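Long-range contacts in putative oxidoreductase (Thermus thermophilus, PDB 2ISM), which is a putative oxidoreductase of the glucose/sorbosone dehydrogenase family, built as a six-bladed beta-propeller and modelled with a bound calcium ion: residues B[51-56]-B[75-80]; B[147-152]-B[171-176]; B[316-321]-B[334-339]. All coordinates share one frame; numbering follows the deposited sequence.

Contact 1. Residues B[51-56]-B[75-80]; sequences GRIRLF and SGLLGL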
loop_
_atom_site.group_PDB
_atom_site.type_symbol
_atom_site.label_atom_id
_atom_site.label_comp_id
_atom_site.label_asym_id
_atom_site.label_seq_id
_atom_site.Cartn_x
_atom_site.Cartn_y
_atom_site.Cartn_z
ATOM N N GLY B 51 -28.735 -5.515 -13.980
ATOM C CA GLY B 51 -28.964 -6.946 -13.854
ATOM C C GLY B 51 -27.992 -7.905 -14.520
ATOM O O GLY B 51 -28.294 -9.091 -14.650
ATOM N N ARG B 52 -26.833 -7.415 -14.945
ATOM C CA ARG B 52 -25.841 -8.279 -15.583
ATOM C C ARG B 52 -24.600 -8.397 -14.715
ATOM O O ARG B 52 -24.140 -7.403 -14.159
ATOM C CB ARG B 52 -25.386 -7.710 -16.933
ATOM C CG ARG B 52 -26.468 -7.484 -17.976
ATOM C CD ARG B 52 -25.850 -6.899 -19.254
ATOM N NE ARG B 52 -25.287 -5.560 -19.057
ATOM C CZ ARG B 52 -25.995 -4.434 -19.078
ATOM N NH1 ARG B 52 -27.303 -4.474 -19.294
ATOM N NH2 ARG B 52 -25.396 -3.264 -18.879
ATOM N N ILE B 53 -24.071 -9.611 -14.595
ATOM C CA ILE B 53 -22.824 -9.836 -13.869
ATOM C C ILE B 53 -21.843 -10.111 -15.003
ATOM O O ILE B 53 -21.978 -11.109 -15.719
ATOM C CB ILE B 53 -22.869 -11.077 -12.960
ATOM C CG1 ILE B 53 -23.865 -10.857 -11.819
ATOM C CG2 ILE B 53 -21.470 -11.369 -12.414
ATOM C CD1 ILE B 53 -23.983 -12.031 -10.860
ATOM N N ARG B 54 -20.878 -9.220 -15.187
ATOM C CA ARG B 54 -19.906 -9.375 -16.255
ATOM C C ARG B 54 -18.637 -10.046 -15.771
ATOM O O ARG B 54 -18.297 -9.984 -14.590
ATOM C CB ARG B 54 -19.541 -8.007 -16.850
ATOM C CG ARG B 54 -20.733 -7.166 -17.271
ATOM C CD ARG B 54 -21.527 -7.840 -18.379
ATOM N NE ARG B 54 -20.866 -7.742 -19.674
ATOM C CZ ARG B 54 -20.752 -6.616 -20.372
ATOM N NH1 ARG B 54 -21.252 -5.482 -19.900
ATOM N NH2 ARG B 54 -20.153 -6.626 -21.556
ATOM N N LEU B 55 -17.943 -10.690 -16.704
ATOM C CA LEU B 55 -16.679 -11.353 -16.414
ATOM C C LEU B 55 -15.625 -10.689 -17.280
ATOM O O LEU B 55 -15.757 -10.654 -18.504
ATOM C CB LEU B 55 -16.731 -12.844 -16.768
ATOM C CG LEU B 55 -15.356 -13.538 -16.775
ATOM C CD1 LEU B 55 -14.829 -13.656 -15.345
ATOM C CD2 LEU B 55 -15.462 -14.919 -17.410
ATOM N N PHE B 56 -14.598 -10.134 -16.650
ATOM C CA PHE B 56 -13.513 -9.519 -17.396
ATOM C C PHE B 56 -12.320 -10.435 -17.175
ATOM O O PHE B 56 -11.915 -10.681 -16.034
ATOM C CB PHE B 56 -13.199 -8.117 -16.883
ATOM C CG PHE B 56 -12.183 -7.393 -17.718
ATOM C CD1 PHE B 56 -12.473 -7.040 -19.033
ATOM C CD2 PHE B 56 -10.926 -7.094 -17.205
ATOM C CE1 PHE B 56 -11.523 -6.401 -19.828
ATOM C CE2 PHE B 56 -9.968 -6.457 -17.988
ATOM C CZ PHE B 56 -10.267 -6.109 -19.305
ATOM N N SER B 75 -32.274 0.975 -7.134
ATOM C CA SER B 75 -32.367 -0.482 -7.052
ATOM C C SER B 75 -31.952 -1.256 -8.308
ATOM O O SER B 75 -31.753 -0.675 -9.374
ATOM C CB SER B 75 -33.799 -0.875 -6.665
ATOM O OG SER B 75 -34.154 -0.342 -5.397
ATOM N N GLY B 76 -31.837 -2.577 -8.160
ATOM C CA GLY B 76 -31.461 -3.454 -9.262
ATOM C C GLY B 76 -30.484 -4.500 -8.754
ATOM O O GLY B 76 -30.697 -5.073 -7.685
ATOM N N LEU B 77 -29.423 -4.764 -9.513
ATOM C CA LEU B 77 -28.408 -5.718 -9.082
ATOM C C LEU B 77 -27.223 -5.094 -8.356
ATOM O O LEU B 77 -26.247 -4.679 -8.983
ATOM C CB LEU B 77 -27.750 -6.400 -10.280
ATOM C CG LEU B 77 -26.575 -7.327 -9.945
ATOM C CD1 LEU B 77 -27.029 -8.445 -9.005
ATOM C CD2 LEU B 77 -26.016 -7.910 -11.235
ATOM N N LEU B 78 -27.299 -5.032 -7.033
ATOM C CA LEU B 78 -26.225 -4.399 -6.281
ATOM C C LEU B 78 -24.900 -4.816 -5.636
ATOM O O LEU B 78 -23.842 -4.305 -6.005
ATOM C CB LEU B 78 -26.997 -3.792 -5.100
ATOM C CG LEU B 78 -28.295 -3.086 -5.536
ATOM C CD1 LEU B 78 -29.100 -2.662 -4.313
ATOM C CD2 LEU B 78 -27.966 -1.872 -6.422
ATOM N N GLY B 79 -24.962 -5.731 -4.671
ATOM C CA GLY B 79 -23.764 -6.180 -3.974
ATOM C C GLY B 79 -23.404 -7.512 -4.602
ATOM O O GLY B 79 -24.260 -8.195 -5.173
ATOM N N LEU B 80 -22.134 -7.892 -4.473
ATOM C CA LEU B 80 -21.640 -9.148 -5.039
ATOM C C LEU B 80 -20.487 -9.656 -4.171
ATOM O O LEU B 80 -19.639 -8.871 -3.754
ATOM C CB LEU B 80 -21.132 -8.900 -6.465
ATOM C CG LEU B 80 -20.790 -10.083 -7.369
ATOM C CD1 LEU B 80 -22.071 -10.766 -7.825
ATOM C CD2 LEU B 80 -20.004 -9.585 -8.574
#

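Contact 2. Residues B[147-152]-B[171-176]; sequences MLYVTT and ILRLTP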
loop_
_atom_site.group_PDB
_atom_site.type_symbol
_atom_site.label_atom_id
_atom_site.label_comp_id
_atom_site.label_asym_id
_atom_site.label_seq_id
_atom_site.Cartn_x
_atom_site.Cartn_y
_atom_site.Cartn_z
ATOM N N MET B 147 -18.425 -14.734 8.070
ATOM C CA MET B 147 -19.867 -14.528 8.005
ATOM C C MET B 147 -20.249 -13.524 6.927
ATOM O O MET B 147 -19.443 -12.681 6.537
ATOM C CB MET B 147 -20.392 -14.059 9.365
ATOM C CG MET B 147 -20.054 -15.030 10.495
ATOM S SD MET B 147 -20.793 -16.664 10.231
ATOM C CE MET B 147 -21.612 -16.899 11.716
ATOM N N LEU B 148 -21.486 -13.621 6.454
ATOM C CA LEU B 148 -21.986 -12.728 5.413
ATOM C C LEU B 148 -22.659 -11.488 5.992
ATOM O O LEU B 148 -23.660 -11.586 6.699
ATOM C CB LEU B 148 -22.982 -13.472 4.519
ATOM C CG LEU B 148 -23.680 -12.620 3.451
ATOM C CD1 LEU B 148 -22.648 -12.008 2.521
ATOM C CD2 LEU B 148 -24.663 -13.483 2.668
ATOM N N TYR B 149 -22.102 -10.322 5.684
ATOM C CA TYR B 149 -22.646 -9.056 6.156
ATOM C C TYR B 149 -23.429 -8.413 5.021
ATOM O O TYR B 149 -22.970 -8.393 3.879
ATOM C CB TYR B 149 -21.514 -8.135 6.616
ATOM C CG TYR B 149 -20.863 -8.584 7.905
ATOM C CD1 TYR B 149 -21.076 -7.887 9.092
ATOM C CD2 TYR B 149 -20.034 -9.708 7.938
ATOM C CE1 TYR B 149 -20.477 -8.295 10.288
ATOM C CE2 TYR B 149 -19.429 -10.125 9.127
ATOM C CZ TYR B 149 -19.653 -9.412 10.296
ATOM O OH TYR B 149 -19.047 -9.798 11.475
ATOM N N VAL B 150 -24.602 -7.879 5.353
ATOM C CA VAL B 150 -25.497 -7.269 4.365
ATOM C C VAL B 150 -26.026 -5.916 4.823
ATOM O O VAL B 150 -26.569 -5.812 5.920
ATOM C CB VAL B 150 -26.724 -8.182 4.131
ATOM C CG1 VAL B 150 -27.574 -7.646 2.986
ATOM C CG2 VAL B 150 -26.263 -9.616 3.869
ATOM N N THR B 151 -25.883 -4.879 3.994
ATOM C CA THR B 151 -26.410 -3.572 4.368
ATOM C C THR B 151 -27.765 -3.400 3.688
ATOM O O THR B 151 -27.966 -3.873 2.569
ATOM C CB THR B 151 -25.473 -2.399 3.946
ATOM O OG1 THR B 151 -25.485 -2.244 2.522
ATOM C CG2 THR B 151 -24.048 -2.657 4.408
ATOM N N THR B 152 -28.700 -2.750 4.374
ATOM C CA THR B 152 -30.035 -2.524 3.819
ATOM C C THR B 152 -30.494 -1.101 4.107
ATOM O O THR B 152 -30.091 -0.503 5.108
ATOM C CB THR B 152 -31.081 -3.487 4.421
ATOM O OG1 THR B 152 -31.324 -3.139 5.791
ATOM C CG2 THR B 152 -30.590 -4.926 4.345
ATOM N N ILE B 171 -27.734 -3.618 9.246
ATOM C CA ILE B 171 -26.562 -4.307 8.745
ATOM C C ILE B 171 -26.875 -5.684 9.315
ATOM O O ILE B 171 -27.073 -5.838 10.526
ATOM C CB ILE B 171 -25.223 -3.790 9.311
ATOM C CG1 ILE B 171 -24.862 -2.457 8.649
ATOM C CG2 ILE B 171 -24.115 -4.804 9.012
ATOM C CD1 ILE B 171 -23.506 -1.900 9.076
ATOM N N LEU B 172 -26.976 -6.674 8.437
ATOM C CA LEU B 172 -27.297 -8.027 8.856
ATOM C C LEU B 172 -26.057 -8.898 8.813
ATOM O O LEU B 172 -25.111 -8.599 8.087
ATOM C CB LEU B 172 -28.362 -8.616 7.920
ATOM C CG LEU B 172 -29.535 -7.693 7.549
ATOM C CD1 LEU B 172 -30.394 -8.353 6.475
ATOM C CD2 LEU B 172 -30.359 -7.383 8.784
ATOM N N ARG B 173 -26.060 -9.972 9.599
ATOM C CA ARG B 173 -24.937 -10.903 9.602
ATOM C C ARG B 173 -25.488 -12.323 9.573
ATOM O O ARG B 173 -26.247 -12.729 10.453
ATOM C CB ARG B 173 -24.051 -10.721 10.831
ATOM C CG ARG B 173 -22.753 -11.505 10.708
ATOM C CD ARG B 173 -21.866 -11.343 11.921
ATOM N NE ARG B 173 -22.467 -11.943 13.101
ATOM C CZ ARG B 173 -21.770 -12.472 14.098
ATOM N NH1 ARG B 173 -20.448 -12.476 14.052
ATOM N NH2 ARG B 173 -22.395 -12.994 15.144
ATOM N N LEU B 174 -25.098 -13.070 8.550
ATOM C CA LEU B 174 -25.583 -14.427 8.360
ATOM C C LEU B 174 -24.442 -15.414 8.149
ATOM O O LEU B 174 -23.302 -15.021 7.934
ATOM C CB LEU B 174 -26.468 -14.465 7.115
ATOM C CG LEU B 174 -27.409 -13.295 6.815
ATOM C CD1 LEU B 174 -27.944 -13.441 5.394
ATOM C CD2 LEU B 174 -28.551 -13.261 7.822
ATOM N N THR B 175 -24.760 -16.702 8.206
ATOM C CA THR B 175 -23.756 -17.719 7.935
ATOM C C THR B 175 -23.832 -17.776 6.411
ATOM O O THR B 175 -24.782 -17.256 5.818
ATOM C CB THR B 175 -24.155 -19.097 8.483
ATOM O OG1 THR B 175 -25.336 -19.550 7.808
ATOM C CG2 THR B 175 -24.412 -19.026 9.984
ATOM N N PRO B 176 -22.842 -18.392 5.754
ATOM C CA PRO B 176 -22.892 -18.463 4.290
ATOM C C PRO B 176 -24.140 -19.183 3.778
ATOM O O PRO B 176 -24.515 -19.038 2.617
ATOM C CB PRO B 176 -21.606 -19.205 3.945
ATOM C CG PRO B 176 -20.667 -18.735 5.023
ATOM C CD PRO B 176 -21.534 -18.845 6.258
#

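Contact 3. Residues B[316-321]-B[334-339]; sequences RLREVQ and NRDGRG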
loop_
_atom_site.group_PDB
_atom_site.type_symbol
_atom_site.label_atom_id
_atom_site.label_comp_id
_atom_site.label_asym_id
_atom_site.label_seq_id
_atom_site.Cartn_x
_atom_site.Cartn_y
_atom_site.Cartn_z
ATOM N N ARG B 316 -18.429 10.452 -10.679
ATOM C CA ARG B 316 -18.948 9.764 -9.500
ATOM C C ARG B 316 -18.242 8.427 -9.271
ATOM O O ARG B 316 -18.051 7.650 -10.204
ATOM C CB ARG B 316 -20.454 9.537 -9.671
ATOM C CG ARG B 316 -21.256 10.822 -9.835
ATOM C CD ARG B 316 -22.647 10.545 -10.392
ATOM N NE ARG B 316 -23.449 9.679 -9.529
ATOM C CZ ARG B 316 -24.043 10.077 -8.407
ATOM N NH1 ARG B 316 -23.927 11.335 -7.998
ATOM N NH2 ARG B 316 -24.761 9.216 -7.698
ATOM N N LEU B 317 -17.851 8.165 -8.028
ATOM C CA LEU B 317 -17.175 6.912 -7.694
ATOM C C LEU B 317 -17.897 6.039 -6.671
ATOM O O LEU B 317 -18.127 6.469 -5.541
ATOM C CB LEU B 317 -15.829 7.197 -7.020
ATOM C CG LEU B 317 -14.875 8.119 -7.801
ATOM C CD1 LEU B 317 -13.533 8.193 -7.087
ATOM C CD2 LEU B 317 -14.686 7.593 -9.221
ATOM N N ARG B 318 -18.251 4.816 -7.062
ATOM C CA ARG B 318 -18.982 3.925 -6.163
ATOM C C ARG B 318 -18.403 2.704 -5.447
ATOM O O ARG B 318 -18.584 2.547 -4.238
ATOM C CB ARG B 318 -20.109 3.356 -7.037
ATOM C CG ARG B 318 -21.203 2.644 -6.254
ATOM C CD ARG B 318 -22.356 2.227 -7.163
ATOM N NE ARG B 318 -23.231 3.339 -7.542
ATOM C CZ ARG B 318 -24.167 3.863 -6.755
ATOM N NH1 ARG B 318 -24.354 3.383 -5.535
ATOM N NH2 ARG B 318 -24.934 4.856 -7.194
ATOM N N GLU B 319 -17.711 1.843 -6.187
ATOM C CA GLU B 319 -17.118 0.645 -5.597
ATOM C C GLU B 319 -15.643 0.968 -5.355
ATOM O O GLU B 319 -15.048 1.779 -6.062
ATOM C CB GLU B 319 -17.227 -0.586 -6.513
ATOM C CG GLU B 319 -16.317 -1.770 -6.127
ATOM C CD GLU B 319 -16.730 -2.460 -4.832
ATOM O OE1 GLU B 319 -16.820 -1.777 -3.792
ATOM O OE2 GLU B 319 -16.958 -3.693 -4.854
ATOM N N VAL B 320 -15.071 0.340 -4.335
ATOM C CA VAL B 320 -13.660 0.505 -4.011
ATOM C C VAL B 320 -13.226 -0.713 -3.204
ATOM O O VAL B 320 -13.766 -0.989 -2.132
ATOM C CB VAL B 320 -13.383 1.819 -3.216
ATOM C CG1 VAL B 320 -14.315 1.936 -2.034
ATOM C CG2 VAL B 320 -11.931 1.845 -2.751
ATOM N N GLN B 321 -12.266 -1.454 -3.746
ATOM C CA GLN B 321 -11.762 -2.660 -3.104
ATOM C C GLN B 321 -10.296 -2.881 -3.402
ATOM O O GLN B 321 -9.807 -2.515 -4.470
ATOM C CB GLN B 321 -12.509 -3.898 -3.598
ATOM C CG GLN B 321 -13.850 -4.161 -2.963
ATOM C CD GLN B 321 -14.230 -5.622 -3.070
ATOM O OE1 GLN B 321 -13.677 -6.470 -2.369
ATOM N NE2 GLN B 321 -15.163 -5.928 -3.965
ATOM N N ASN B 334 -21.097 7.337 -13.121
ATOM C CA ASN B 334 -21.655 8.362 -13.998
ATOM C C ASN B 334 -22.935 8.074 -14.765
ATOM O O ASN B 334 -23.630 8.999 -15.189
ATOM C CB ASN B 334 -20.566 8.812 -14.968
ATOM C CG ASN B 334 -19.319 9.265 -14.249
ATOM O OD1 ASN B 334 -18.203 8.865 -14.587
ATOM N ND2 ASN B 334 -19.503 10.108 -13.246
ATOM N N ARG B 335 -23.251 6.797 -14.937
ATOM C CA ARG B 335 -24.450 6.417 -15.672
ATOM C C ARG B 335 -25.605 5.968 -14.778
ATOM O O ARG B 335 -26.559 5.358 -15.261
ATOM C CB ARG B 335 -24.102 5.310 -16.675
ATOM C CG ARG B 335 -23.036 5.721 -17.683
ATOM C CD ARG B 335 -22.625 4.566 -18.587
ATOM N NE ARG B 335 -23.741 4.061 -19.383
ATOM C CZ ARG B 335 -23.669 2.996 -20.175
ATOM N NH1 ARG B 335 -22.531 2.322 -20.279
ATOM N NH2 ARG B 335 -24.736 2.598 -20.860
ATOM N N ASP B 336 -25.540 6.281 -13.487
ATOM C CA ASP B 336 -26.602 5.868 -12.572
ATOM C C ASP B 336 -27.807 6.807 -12.538
ATOM O O ASP B 336 -28.700 6.643 -11.707
ATOM C CB ASP B 336 -26.058 5.678 -11.148
ATOM C CG ASP B 336 -25.569 6.971 -10.519
ATOM O OD1 ASP B 336 -25.890 8.065 -11.035
ATOM O OD2 ASP B 336 -24.868 6.891 -9.486
ATOM N N GLY B 337 -27.829 7.783 -13.440
ATOM C CA GLY B 337 -28.941 8.712 -13.492
ATOM C C GLY B 337 -28.737 10.000 -12.716
ATOM O O GLY B 337 -29.577 10.897 -12.770
ATOM N N ARG B 338 -27.625 10.101 -11.996
ATOM C CA ARG B 338 -27.341 11.290 -11.207
ATOM C C ARG B 338 -26.016 11.935 -11.609
ATOM O O ARG B 338 -25.447 12.727 -10.857
ATOM C CB ARG B 338 -27.305 10.925 -9.721
ATOM C CG ARG B 338 -28.637 10.452 -9.138
ATOM C CD ARG B 338 -28.385 9.681 -7.851
ATOM N NE ARG B 338 -29.524 9.641 -6.934
ATOM C CZ ARG B 338 -30.645 8.954 -7.133
ATOM N NH1 ARG B 338 -30.812 8.230 -8.232
ATOM N NH2 ARG B 338 -31.598 8.979 -6.211
ATOM N N GLY B 339 -25.525 11.601 -12.795
ATOM C CA GLY B 339 -24.267 12.173 -13.233
ATOM C C GLY B 339 -24.241 12.595 -14.687
ATOM O O GLY B 339 -25.274 12.660 -15.357
HETATM O O HOH W 1 -23.041 13.812 -9.315
#

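Contact 1. Residues B[51-56]-B[75-80]
L77 reaches across to I53 and to the start of its strand. The methyl L77 CD2 rests against I53 CG1 at 3.7 Å. The same L77 CD2 lies 3.5 Å from R52 O, and L77 CB sits 3.8 Å from G51 CA. The I53 and L77 side chains cross at about a right angle, with the L77 methyl against the I53 methylene. The second apolar touch is tip to tip: I53 CD1 meets L80 CD1 at 3.8 Å. I53 serves both leucines because its CG1 branch stands anti to the carbonyl carbon (chi1 -67°) with CD1 fully extended, so that CG1 meets L77 while CD1, one carbon further, meets L80.

These residues belong to neighbouring blades of a beta-propeller. Strand 52-57 is the third of its blade and strand 77-82 the first, innermost strand of the next; the axes of 52-56 and 77-80 are inclined at 49° and come no closer than 8.6 Å. Here the two blades pack through I53, L77 and L80, whose branched aliphatic side chains suit a buried interface. A47 of strand 44-48 touches both L77 and L80, and L45 touches L80.

Further out, G51 and R52 both face E48 in a G1 beta bulge. G51 has positive phi (114°), where a side chain would press on the preceding carbonyl, which suits glycine. R52 turns away from L77, and its NE forms a salt bridge with E48, which also pairs with R54.

Contact 2. Residues B[147-152]-B[171-176]
L148 and L174 form one rung of an antiparallel ladder within a propeller blade, where strands 148-151 and 170-174 are the second and third of four. Backbone bonds carry the ladder. L148 and L174 exchange two, L148 N to L174 O at 2.7 Å and L174 N to L148 O at 2.8 Å; V150 and L172 exchange another two, with L172 N to V150 O the straightest of the four at 168°. Y149-R173 and T151-I171 are the non-hydrogen-bonded pairs. Near them, CA-H groups also approach carbonyls, as R173 CA does to L148 O at 3.2 Å.

Apolar packing fills the face bearing L148, V150, L172 and L174. The beta-branched V150 meets L172 CB to CB at 4.2 Å, and Y93 and Y95 of the preceding blade cover L148 and V150. Just past the strand T152 CG2 touches L172 CD1; at its other end M147 sets CB against R173 CG, and its chain, folded at chi2 (-61°), carries SD and CE to T175, with M147 CE 3.9 Å from T175 CG2.

The other face carries an aromatic-aliphatic contact. Y149 and R173 run alongside one another, and the methylene R173 CG lies over the face of the Y149 ring, offset toward the rim and 3.9 Å from the centroid, in a CH-pi contact. Arginine suits the place because its alkyl stem can cover the ring while its charge goes beyond it. D145 OD2 receives both ends, in a hydrogen bond from the phenol and a salt bridge from R173 NH1. The guanidinium plane is turned 64° from the ring, and R173 CD approaches Y149 OH to 3.2 Å.

Contact 3. Residues B[316-321]-B[334-339]
The closing blade of the propeller, which unites strand 23-27 from the chain start with the last three strands, holds this contact: R316, just before the innermost strand 317-322, and R318, near its start, grasp D336 in the loop between strands 328-332 and 348-351. The three form a salt-bridge network centred on one oxygen. R316 comes side-on and gives two bonds to D336 OD2, from NE at 3.1 Å and NH2 at 2.9 Å, both on the syn side of the carboxylate. R318 NH2 reaches the same D336 OD2 from the anti side at 3.1 Å. All three donors keep OD2 near their guanidinium planes, although the carboxylate is turned 67° from that of R316. The like charges of R316 and R318 would be expected to repel, and the shared aspartate probably offsets much of this.

The bend in the R316 chain at chi3 (61°) turns its guanidinium toward the loop. Over one face of the group lies R338 CB, 3.6 Å above the plane, while the R316 CD methylene packs on G339 CA at 3.7 Å, where the lack of a side chain allows close approach.

Second-shell bonds fix the aspartate. Its OD1 accepts from R338 N in an Asx turn, which shapes the loop; S333 OG bonds to both D336 OD2 and R318 NE, tying together the two charged partners. R338 itself sends its charged end away, to E74. At the edge of the R316 guanidinium, in its plane, a water accepts from R316 NH1 at 2.9 Å and donates to R338 O.

In the fold
The three contacts show three kinds of place in one propeller: contact 2 lies inside a blade, contact 1 between two successive blades, and contact 3 within the blade that brings the chain's two ends together. Contacts 1 and 3 are neighbours, their centres 14 Å apart and nearest atoms about 5 Å; R49, just before segment 51-56, bridges the gap by touching L78 and bonding to D336 O. Contact 1 leads on to contact 2 through strand 92-98, which touches residues of both. Contacts 2 and 3 lie on opposite sides of the chain's centre, 23 Å apart between centres. The calcium, bound by E233 and Y243, is about 11 Å from the I171 side chain of contact 2.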